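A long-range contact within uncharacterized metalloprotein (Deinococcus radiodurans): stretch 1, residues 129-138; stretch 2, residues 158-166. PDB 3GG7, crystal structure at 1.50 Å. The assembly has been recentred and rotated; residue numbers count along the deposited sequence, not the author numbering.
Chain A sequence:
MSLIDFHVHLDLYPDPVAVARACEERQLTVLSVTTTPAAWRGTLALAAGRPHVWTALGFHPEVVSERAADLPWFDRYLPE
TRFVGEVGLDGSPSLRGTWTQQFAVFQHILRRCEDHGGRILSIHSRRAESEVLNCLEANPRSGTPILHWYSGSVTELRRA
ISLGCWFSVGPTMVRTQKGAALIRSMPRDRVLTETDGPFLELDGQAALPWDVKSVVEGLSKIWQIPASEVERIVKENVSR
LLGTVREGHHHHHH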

ATOM      1  N   GLU A 129      14.219   3.483   2.024  1.00 21.39           N
ATOM      2  CA  GLU A 129      14.042   2.411   1.079  1.00 22.07           C
ATOM      3  C   GLU A 129      15.063   1.293   1.320  1.00 21.90           C
ATOM      4  O   GLU A 129      14.686   0.106   1.373  1.00 21.40           O
ATOM      5  CB  GLU A 129      14.081   2.959  -0.356  1.00 23.26           C
ATOM      6  CG  GLU A 129      12.963   3.959  -0.693  1.00 23.65           C
ATOM      7  CD  GLU A 129      13.261   5.414  -0.335  1.00 26.56           C
ATOM      8  OE1 GLU A 129      14.380   5.657   0.176  1.00 26.87           O
ATOM      9  OE2 GLU A 129      12.376   6.299  -0.555  1.00 26.16           O
ATOM     10  N   SER A 130      16.343   1.659   1.468  1.00 21.65           N
ATOM     11  CA  SER A 130      17.364   0.647   1.710  1.00 22.48           C
ATOM     12  C   SER A 130      17.130  -0.124   3.007  1.00 22.49           C
ATOM     13  O   SER A 130      17.348  -1.332   3.064  1.00 23.11           O
ATOM     14  CB  SER A 130      18.754   1.295   1.711  1.00 23.67           C
ATOM     15  OG  SER A 130      19.160   1.564   0.375  1.00 27.44           O
ATOM     16  N   GLU A 131      16.630   0.568   4.039  1.00 22.01           N
ATOM     17  CA  GLU A 131      16.389  -0.079   5.324  1.00 21.42           C
ATOM     18  C   GLU A 131      15.184  -1.006   5.237  1.00 21.22           C
ATOM     19  O   GLU A 131      15.196  -2.093   5.782  1.00 22.43           O
ATOM     20  CB  GLU A 131      16.198   0.948   6.444  1.00 20.74           C
ATOM     21  CG  GLU A 131      17.464   1.783   6.781  1.00 22.73           C
ATOM     22  CD  GLU A 131      17.910   2.730   5.682  1.00 25.87           C
ATOM     23  OE1 GLU A 131      17.058   3.426   5.073  1.00 24.23           O
ATOM     24  OE2 GLU A 131      19.153   2.793   5.422  1.00 26.20           O
ATOM     25  N   VAL A 132      14.152  -0.571   4.526  1.00 20.58           N
ATOM     26  CA  VAL A 132      12.993  -1.450   4.288  1.00 20.98           C
ATOM     27  C   VAL A 132      13.427  -2.726   3.548  1.00 21.22           C
ATOM     28  O   VAL A 132      13.060  -3.832   3.929  1.00 19.82           O
ATOM     29  CB  VAL A 132      11.843  -0.718   3.563  1.00 20.73           C
ATOM     30  CG1 VAL A 132      10.814  -1.724   3.007  1.00 21.49           C
ATOM     31  CG2 VAL A 132      11.173   0.276   4.540  1.00 19.70           C
ATOM     32  N   LEU A 133      14.254  -2.549   2.517  1.00 20.71           N
ATOM     33  CA  LEU A 133      14.724  -3.701   1.758  1.00 22.07           C
ATOM     34  C   LEU A 133      15.589  -4.631   2.603  1.00 22.92           C
ATOM     35  O   LEU A 133      15.486  -5.849   2.474  1.00 23.75           O
ATOM     36  CB  LEU A 133      15.456  -3.257   0.499  1.00 21.84           C
ATOM     37  CG  LEU A 133      14.598  -2.529  -0.541  1.00 22.54           C
ATOM     38  CD1 LEU A 133      15.392  -2.149  -1.757  1.00 24.41           C
ATOM     39  CD2 LEU A 133      13.419  -3.381  -0.936  1.00 22.08           C
ATOM     40  N   ASN A 134      16.418  -4.084   3.484  1.00 22.95           N
ATOM     41  CA  ASN A 134      17.210  -4.924   4.405  1.00 23.47           C
ATOM     42  C   ASN A 134      16.275  -5.766   5.271  1.00 24.19           C
ATOM     43  O   ASN A 134      16.477  -6.977   5.471  1.00 24.09           O
ATOM     44  CB  ASN A 134      18.155  -4.075   5.273  1.00 23.98           C
ATOM     45  CG  ASN A 134      19.294  -3.466   4.469  1.00 24.46           C
ATOM     46  OD1 ASN A 134      19.598  -3.934   3.388  1.00 26.71           O
ATOM     47  ND2 ASN A 134      19.888  -2.397   4.980  1.00 27.70           N
ATOM     48  N   CYS A 135      15.192  -5.144   5.741  1.00 23.82           N
ATOM     49  CA  CYS A 135      14.222  -5.865   6.588  1.00 24.41           C
ATOM     50  C   CYS A 135      13.525  -6.966   5.814  1.00 24.11           C
ATOM     51  O   CYS A 135      13.303  -8.027   6.346  1.00 23.56           O
ATOM     52  CB  CYS A 135      13.161  -4.912   7.187  1.00 24.51           C
ATOM     53  SG  CYS A 135      13.777  -3.743   8.403  1.00 27.26           S
ATOM     54  N   LEU A 136      13.140  -6.686   4.577  1.00 23.96           N
ATOM     55  CA  LEU A 136      12.440  -7.669   3.759  1.00 24.63           C
ATOM     56  C   LEU A 136      13.387  -8.814   3.408  1.00 25.78           C
ATOM     57  O   LEU A 136      12.978  -9.973   3.405  1.00 26.83           O
ATOM     58  CB  LEU A 136      11.903  -7.045   2.484  1.00 24.24           C
ATOM     59  CG  LEU A 136      10.742  -6.070   2.701  1.00 24.82           C
ATOM     60  CD1 LEU A 136      10.375  -5.383   1.398  1.00 24.90           C
ATOM     61  CD2 LEU A 136       9.539  -6.784   3.306  1.00 24.99           C
ATOM     62  N   GLU A 137      14.632  -8.473   3.102  1.00 26.29           N
ATOM     63  CA  GLU A 137      15.627  -9.515   2.778  1.00 27.74           C
ATOM     64  C   GLU A 137      15.851 -10.442   3.973  1.00 28.30           C
ATOM     65  O   GLU A 137      16.063 -11.649   3.801  1.00 30.01           O
ATOM     66  CB  GLU A 137      16.946  -8.907   2.341  1.00 28.48           C
ATOM     67  CG  GLU A 137      17.891  -9.969   1.822  1.00 29.48           C
ATOM     68  CD  GLU A 137      19.028  -9.418   1.011  1.00 35.12           C
ATOM     69  OE1 GLU A 137      19.655 -10.228   0.292  1.00 38.64           O
ATOM     70  OE2 GLU A 137      19.298  -8.205   1.086  1.00 38.99           O
ATOM     71  N   ALA A 138      15.792  -9.885   5.179  1.00 28.66           N
ATOM     72  CA  ALA A 138      15.992 -10.637   6.413  1.00 28.64           C
ATOM     73  C   ALA A 138      14.772 -11.470   6.812  1.00 29.56           C
ATOM     74  O   ALA A 138      14.871 -12.376   7.648  1.00 30.05           O
ATOM     75  CB  ALA A 138      16.363  -9.687   7.539  1.00 28.97           C
ATOM     76  N   ARG A 158      15.933  -1.375  -8.490  1.00 28.25           N
ATOM     77  CA  ARG A 158      16.466  -2.592  -9.090  1.00 28.43           C
ATOM     78  C   ARG A 158      16.625  -3.657  -8.017  1.00 27.52           C
ATOM     79  O   ARG A 158      16.269  -4.804  -8.215  1.00 28.50           O
ATOM     80  CB  ARG A 158      17.799  -2.317  -9.811  1.00 28.59           C
ATOM     81  N   ARG A 159      17.112  -3.267  -6.845  1.00 27.10           N
ATOM     82  CA  ARG A 159      17.248  -4.214  -5.745  1.00 25.47           C
ATOM     83  C   ARG A 159      15.884  -4.732  -5.251  1.00 25.08           C
ATOM     84  O   ARG A 159      15.722  -5.923  -4.966  1.00 24.42           O
ATOM     85  CB  ARG A 159      18.002  -3.589  -4.567  1.00 26.19           C
ATOM     86  CG  ARG A 159      18.234  -4.533  -3.428  1.00 27.02           C
ATOM     87  CD  ARG A 159      18.949  -3.887  -2.237  1.00 28.08           C
ATOM     88  NE  ARG A 159      18.943  -4.806  -1.116  1.00 28.30           N
ATOM     89  CZ  ARG A 159      18.974  -4.456   0.175  1.00 26.63           C
ATOM     90  NH1 ARG A 159      18.994  -3.185   0.545  1.00 27.22           N
ATOM     91  NH2 ARG A 159      18.951  -5.402   1.086  1.00 29.14           N
ATOM     92  N   ALA A 160      14.925  -3.826  -5.100  1.00 24.51           N
ATOM     93  CA  ALA A 160      13.589  -4.245  -4.695  1.00 24.32           C
ATOM     94  C   ALA A 160      12.997  -5.277  -5.661  1.00 24.19           C
ATOM     95  O   ALA A 160      12.417  -6.276  -5.246  1.00 24.39           O
ATOM     96  CB  ALA A 160      12.697  -3.027  -4.612  1.00 23.98           C
ATOM     97  N   ILE A 161      13.150  -5.014  -6.955  1.00 25.59           N
ATOM     98  CA  ILE A 161      12.660  -5.956  -7.964  1.00 26.29           C
ATOM     99  C   ILE A 161      13.303  -7.330  -7.745  1.00 27.18           C
ATOM    100  O   ILE A 161      12.618  -8.354  -7.685  1.00 27.28           O
ATOM    101  CB  ILE A 161      12.927  -5.437  -9.364  1.00 26.54           C
ATOM    102  CG1 ILE A 161      12.069  -4.206  -9.652  1.00 27.18           C
ATOM    103  CG2 ILE A 161      12.628  -6.540 -10.403  1.00 27.26           C
ATOM    104  CD1 ILE A 161      12.589  -3.342 -10.776  1.00 28.26           C
ATOM    105  N   SER A 162      14.619  -7.327  -7.553  1.00 27.63           N
ATOM    106  CA  SER A 162      15.380  -8.557  -7.287  1.00 28.74           C
ATOM    107  C   SER A 162      14.925  -9.336  -6.046  1.00 28.86           C
ATOM    108  O   SER A 162      15.017 -10.569  -5.999  1.00 29.56           O
ATOM    109  CB  SER A 162      16.876  -8.208  -7.197  1.00 29.21           C
ATOM    110  OG  SER A 162      17.234  -7.755  -5.893  1.00 31.94           O
ATOM    111  N   LEU A 163      14.434  -8.616  -5.036  1.00 27.91           N
ATOM    112  CA  LEU A 163      13.907  -9.196  -3.812  1.00 28.12           C
ATOM    113  C   LEU A 163      12.436  -9.651  -3.918  1.00 28.02           C
ATOM    114  O   LEU A 163      11.847 -10.116  -2.929  1.00 29.75           O
ATOM    115  CB  LEU A 163      14.041  -8.194  -2.653  1.00 27.88           C
ATOM    116  CG  LEU A 163      15.485  -8.007  -2.170  1.00 28.26           C
ATOM    117  CD1 LEU A 163      15.595  -6.757  -1.309  1.00 27.10           C
ATOM    118  CD2 LEU A 163      15.964  -9.238  -1.407  1.00 30.86           C
ATOM    119  N   GLY A 164      11.844  -9.511  -5.095  1.00 28.08           N
ATOM    120  CA  GLY A 164      10.471  -9.962  -5.321  1.00 27.23           C
ATOM    121  C   GLY A 164       9.397  -8.962  -4.926  1.00 26.38           C
ATOM    122  O   GLY A 164       8.229  -9.353  -4.709  1.00 26.97           O
ATOM    123  N   CYS A 165       9.758  -7.680  -4.838  1.00 24.69           N
ATOM    124  CA  CYS A 165       8.761  -6.655  -4.505  1.00 24.01           C
ATOM    125  C   CYS A 165       7.845  -6.397  -5.673  1.00 23.51           C
ATOM    126  O   CYS A 165       8.241  -6.514  -6.855  1.00 23.62           O
ATOM    127  CB  CYS A 165       9.407  -5.334  -4.108  1.00 23.39           C
ATOM    128  SG  CYS A 165      10.294  -5.368  -2.544  1.00 23.58           S
ATOM    129  N   TRP A 166       6.599  -6.057  -5.324  1.00 22.10           N
ATOM    130  CA  TRP A 166       5.629  -5.453  -6.224  1.00 21.92           C
ATOM    131  C   TRP A 166       5.540  -3.959  -5.926  1.00 20.60           C
ATOM    132  O   TRP A 166       6.160  -3.500  -4.971  1.00 20.77           O
ATOM    133  CB  TRP A 166       4.250  -6.092  -6.053  1.00 22.13           C
ATOM    134  CG  TRP A 166       4.152  -7.550  -6.432  1.00 22.63           C
ATOM    135  CD1 TRP A 166       4.965  -8.570  -6.049  1.00 24.05           C
ATOM    136  CD2 TRP A 166       3.136  -8.121  -7.229  1.00 20.73           C
ATOM    137  NE1 TRP A 166       4.526  -9.758  -6.585  1.00 24.89           N
ATOM    138  CE2 TRP A 166       3.391  -9.506  -7.307  1.00 21.81           C
ATOM    139  CE3 TRP A 166       2.028  -7.590  -7.900  1.00 22.80           C
ATOM    140  CZ2 TRP A 166       2.586 -10.372  -8.035  1.00 23.07           C
ATOM    141  CZ3 TRP A 166       1.216  -8.463  -8.607  1.00 22.04           C
ATOM    142  CH2 TRP A 166       1.521  -9.830  -8.689  1.00 22.29           C
TER
HETATM  143  O   HOH W   1      19.336  -0.660  -1.061  1.00 36.88           O
HETATM  144  O   HOH W   2      19.512  -7.486  -1.895  1.00 42.48           O

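This is a side-by-side packing of two nearly parallel helices, with a small apolar seam next to a polar cluster built around one arginine. The helix of stretch 1 and the helix that enters stretch 2 from earlier in the chain and runs to Ser 162 run in the same direction, at an angle of 16°. Their axes approach to 10.6 Å, so side chains rather than backbones fill the gap. In register, Leu 133 lies across from Ala 160, with CA atoms 6.6 Å apart, and Glu 137 lies across from Leu 163, with CA atoms 6.8 Å apart. The contact buries 386 Å² in all.

Leu 133 is the centre of the apolar seam. Its CA-to-CB bond points toward stretch 2. Leu 133 CD2 lies 3.8 Å from Ala 160 CB and 4.0 Å from Cys 165 SG. Leu 133 CB lies 3.9 Å from Leu 163 CD1. Leu 136, about one turn further on, extends the seam: its CD1 is 3.9 Å from Cys 165 SG. These groups make no polar bonds to each other; they pack by van der Waals contact.

Arg 159 forms the polar part. Its side chain is extended, with chi1 to chi3 all t, and it sits as a knob among Ser 130, Leu 133, Asn 134 and Glu 137. The guanidinium bonds through its edge, where its N-H groups point. Arg 159 NH1 and Arg 159 NH2 both donate to Asn 134 OD1, at 3.0 and 2.8 Å. Arg 159 NH2 also donates to Glu 137 OE2 at 2.8 Å, and the opposite charges make this a salt bridge. One face of the guanidinium is covered by Leu 133, whose CB is 3.5 Å from Arg 159 NH1.

Two waters add to this network. Water 1 donates to Ser 130 OG (2.7 Å) and accepts from Arg 159 NH1 (3.0 Å). Water 2 donates to Glu 137 OE2 (3.1 Å) and accepts from Arg 159 NE (2.8 Å), a second link between the salt-bridged residues. The aliphatic part of Glu 137 packs too: its CG is 3.8 Å from Leu 163 CD2.

The end of the second helix places Cys 165 in the seam. Gly 164 has positive phi and closes the helix in a Schellman motif. Gly 164 N bonds to Ile 161 O at 2.9 Å, and Cys 165 N to Ala 160 O at 3.0 Å. A CB at Gly 164 would jam against the carbonyl O of Leu 163.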